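Local coordinates for anthrone oxidase-like protein (Streptomyces ambofaciens, PDB 5F9P) that probably acts as an oxygenase that cleaves a carbon-carbon bond, opening ring B oxidatively in the biosynthesis of atypical angucyclines, at residues F125-V130 with F173-S178. Sequence-based numbering, arbitrary orientation.
Sequences FTVFPV and FVISYS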
loop_
_atom_site.group_PDB
_atom_site.type_symbol
_atom_site.label_atom_id
_atom_site.label_comp_id
_atom_site.label_asym_id
_atom_site.label_seq_id
_atom_site.Cartn_x
_atom_site.Cartn_y
_atom_site.Cartn_z
ATOM N N PHE A 125 -4.024 -5.488 -1.972
ATOM C CA PHE A 125 -3.562 -4.918 -0.710
ATOM C C PHE A 125 -4.299 -5.519 0.492
ATOM O O PHE A 125 -5.522 -5.669 0.470
ATOM C CB PHE A 125 -3.776 -3.399 -0.746
ATOM C CG PHE A 125 -3.479 -2.706 0.542
ATOM C CD1 PHE A 125 -2.172 -2.486 0.941
ATOM C CD2 PHE A 125 -4.507 -2.261 1.354
ATOM C CE1 PHE A 125 -1.899 -1.837 2.126
ATOM C CE2 PHE A 125 -4.241 -1.615 2.531
ATOM C CZ PHE A 125 -2.931 -1.404 2.927
ATOM N N THR A 126 -3.543 -5.865 1.533
ATOM C CA THR A 126 -4.113 -6.306 2.800
ATOM C C THR A 126 -3.263 -5.795 3.947
ATOM O O THR A 126 -2.041 -5.937 3.934
ATOM C CB THR A 126 -4.181 -7.853 2.918
ATOM O OG1 THR A 126 -4.950 -8.388 1.836
ATOM C CG2 THR A 126 -4.841 -8.254 4.238
ATOM N N VAL A 127 -3.912 -5.201 4.937
ATOM C CA VAL A 127 -3.232 -4.870 6.186
ATOM C C VAL A 127 -3.754 -5.816 7.255
ATOM O O VAL A 127 -4.972 -5.881 7.493
ATOM C CB VAL A 127 -3.451 -3.401 6.605
ATOM C CG1 VAL A 127 -4.911 -3.030 6.510
ATOM C CG2 VAL A 127 -2.928 -3.165 8.022
ATOM N N PHE A 128 -2.837 -6.572 7.863
ATOM C CA PHE A 128 -3.190 -7.543 8.905
ATOM C C PHE A 128 -2.818 -7.000 10.271
ATOM O O PHE A 128 -1.635 -6.761 10.542
ATOM C CB PHE A 128 -2.410 -8.853 8.757
ATOM C CG PHE A 128 -2.497 -9.504 7.392
ATOM C CD1 PHE A 128 -1.651 -9.119 6.372
ATOM C CD2 PHE A 128 -3.371 -10.552 7.164
ATOM C CE1 PHE A 128 -1.702 -9.736 5.127
ATOM C CE2 PHE A 128 -3.430 -11.171 5.932
ATOM C CZ PHE A 128 -2.586 -10.768 4.907
ATOM N N PRO A 129 -3.812 -6.804 11.149
ATOM C CA PRO A 129 -3.426 -6.587 12.547
ATOM C C PRO A 129 -2.922 -7.927 13.085
ATOM O O PRO A 129 -3.544 -8.957 12.820
ATOM C CB PRO A 129 -4.745 -6.181 13.224
ATOM C CG PRO A 129 -5.803 -6.787 12.380
ATOM C CD PRO A 129 -5.272 -6.825 10.963
ATOM N N VAL A 130 -1.801 -7.922 13.795
ATOM C CA VAL A 130 -1.236 -9.163 14.330
ATOM C C VAL A 130 -0.920 -9.018 15.811
ATOM O O VAL A 130 -0.872 -7.909 16.343
ATOM C CB VAL A 130 0.062 -9.548 13.590
ATOM C CG1 VAL A 130 -0.229 -9.824 12.102
ATOM C CG2 VAL A 130 1.080 -8.450 13.744
ATOM N N PHE A 173 1.013 -4.399 13.198
ATOM C CA PHE A 173 0.405 -4.722 11.915
ATOM C C PHE A 173 1.456 -4.998 10.842
ATOM O O PHE A 173 2.601 -4.555 10.943
ATOM C CB PHE A 173 -0.555 -3.605 11.473
ATOM C CG PHE A 173 0.127 -2.316 11.152
ATOM C CD1 PHE A 173 0.465 -1.420 12.162
ATOM C CD2 PHE A 173 0.433 -1.993 9.843
ATOM C CE1 PHE A 173 1.102 -0.215 11.867
ATOM C CE2 PHE A 173 1.069 -0.794 9.533
ATOM C CZ PHE A 173 1.408 0.094 10.545
ATOM N N VAL A 174 1.071 -5.763 9.825
ATOM C CA VAL A 174 1.947 -5.998 8.682
ATOM C C VAL A 174 1.101 -5.852 7.443
ATOM O O VAL A 174 -0.129 -5.863 7.517
ATOM C CB VAL A 174 2.601 -7.380 8.685
ATOM C CG1 VAL A 174 3.408 -7.579 9.949
ATOM C CG2 VAL A 174 1.549 -8.466 8.538
ATOM N N ILE A 175 1.756 -5.705 6.299
ATOM C CA ILE A 175 1.031 -5.410 5.076
ATOM C C ILE A 175 1.551 -6.261 3.956
ATOM O O ILE A 175 2.762 -6.484 3.838
ATOM C CB ILE A 175 1.170 -3.915 4.684
ATOM C CG1 ILE A 175 0.296 -3.058 5.595
ATOM C CG2 ILE A 175 0.808 -3.699 3.202
ATOM C CD1 ILE A 175 0.564 -1.573 5.480
ATOM N N SER A 176 0.617 -6.752 3.148
ATOM C CA SER A 176 0.928 -7.487 1.940
ATOM C C SER A 176 0.511 -6.631 0.746
ATOM O O SER A 176 -0.654 -6.241 0.646
ATOM C CB SER A 176 0.119 -8.790 1.922
ATOM O OG SER A 176 0.305 -9.466 0.695
ATOM N N TYR A 177 1.439 -6.348 -0.158
ATOM C CA TYR A 177 1.142 -5.512 -1.329
ATOM C C TYR A 177 1.674 -6.241 -2.559
ATOM O O TYR A 177 2.882 -6.404 -2.703
ATOM C CB TYR A 177 1.816 -4.141 -1.160
ATOM C CG TYR A 177 1.680 -3.166 -2.317
ATOM C CD1 TYR A 177 2.497 -3.261 -3.433
ATOM C CD2 TYR A 177 0.746 -2.131 -2.275
ATOM C CE1 TYR A 177 2.383 -2.355 -4.490
ATOM C CE2 TYR A 177 0.624 -1.229 -3.314
ATOM C CZ TYR A 177 1.444 -1.340 -4.419
ATOM O OH TYR A 177 1.316 -0.430 -5.454
ATOM N N SER A 178 0.775 -6.720 -3.419
ATOM C CA SER A 178 1.169 -7.507 -4.581
ATOM C C SER A 178 0.656 -6.951 -5.920
ATOM O O SER A 178 -0.353 -6.243 -5.973
ATOM C CB SER A 178 0.774 -8.987 -4.415
ATOM O OG SER A 178 -0.623 -9.185 -4.249
#
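Phe-128 lies against Val-174 and Ser-176 on one face of an antiparallel strand pair. Its CG stands anti to the carbonyl carbon (chi1 -53°); CB and CD1 both meet Val-174 CG2, CD1 at 3.9 Å, and CE1, one atom further along the ring, lies 3.8 Å from Ser-176 CB, which sits in the ring plane at the edge. Thr-126 CG2, from the same strand, lies over one ring face, offset toward the rim. Beneath these side chains, two hydrogen-bonded pairs set the register. Phe-128 N gives its hydrogen to Val-174 O at 2.8 Å, and Val-174 N returns a bond to Phe-128 O; Thr-126 and Ser-176 exchange the same two bonds. Helix 135-142 packs on this face through Leu-139 and Leu-142, while Ser-176 OG bonds to His-158 and a glycerol probably from the crystallisation liquor.

The other face carries, among others, Phe-125, Val-127, Ile-175 and Tyr-177. Phe-125 CE1 comes within 3.5 Å of Ile-175 CG2, and Val-127 CB rests 3.9 Å from Ile-175 CG1. Tyr-177 OH is hydrogen-bonded to His-49 NE2. Strands 122-130 and 172-180 are adjacent in the closed antiparallel barrel, consistent with the dimeric alpha-beta barrel superfamily, here within one chain.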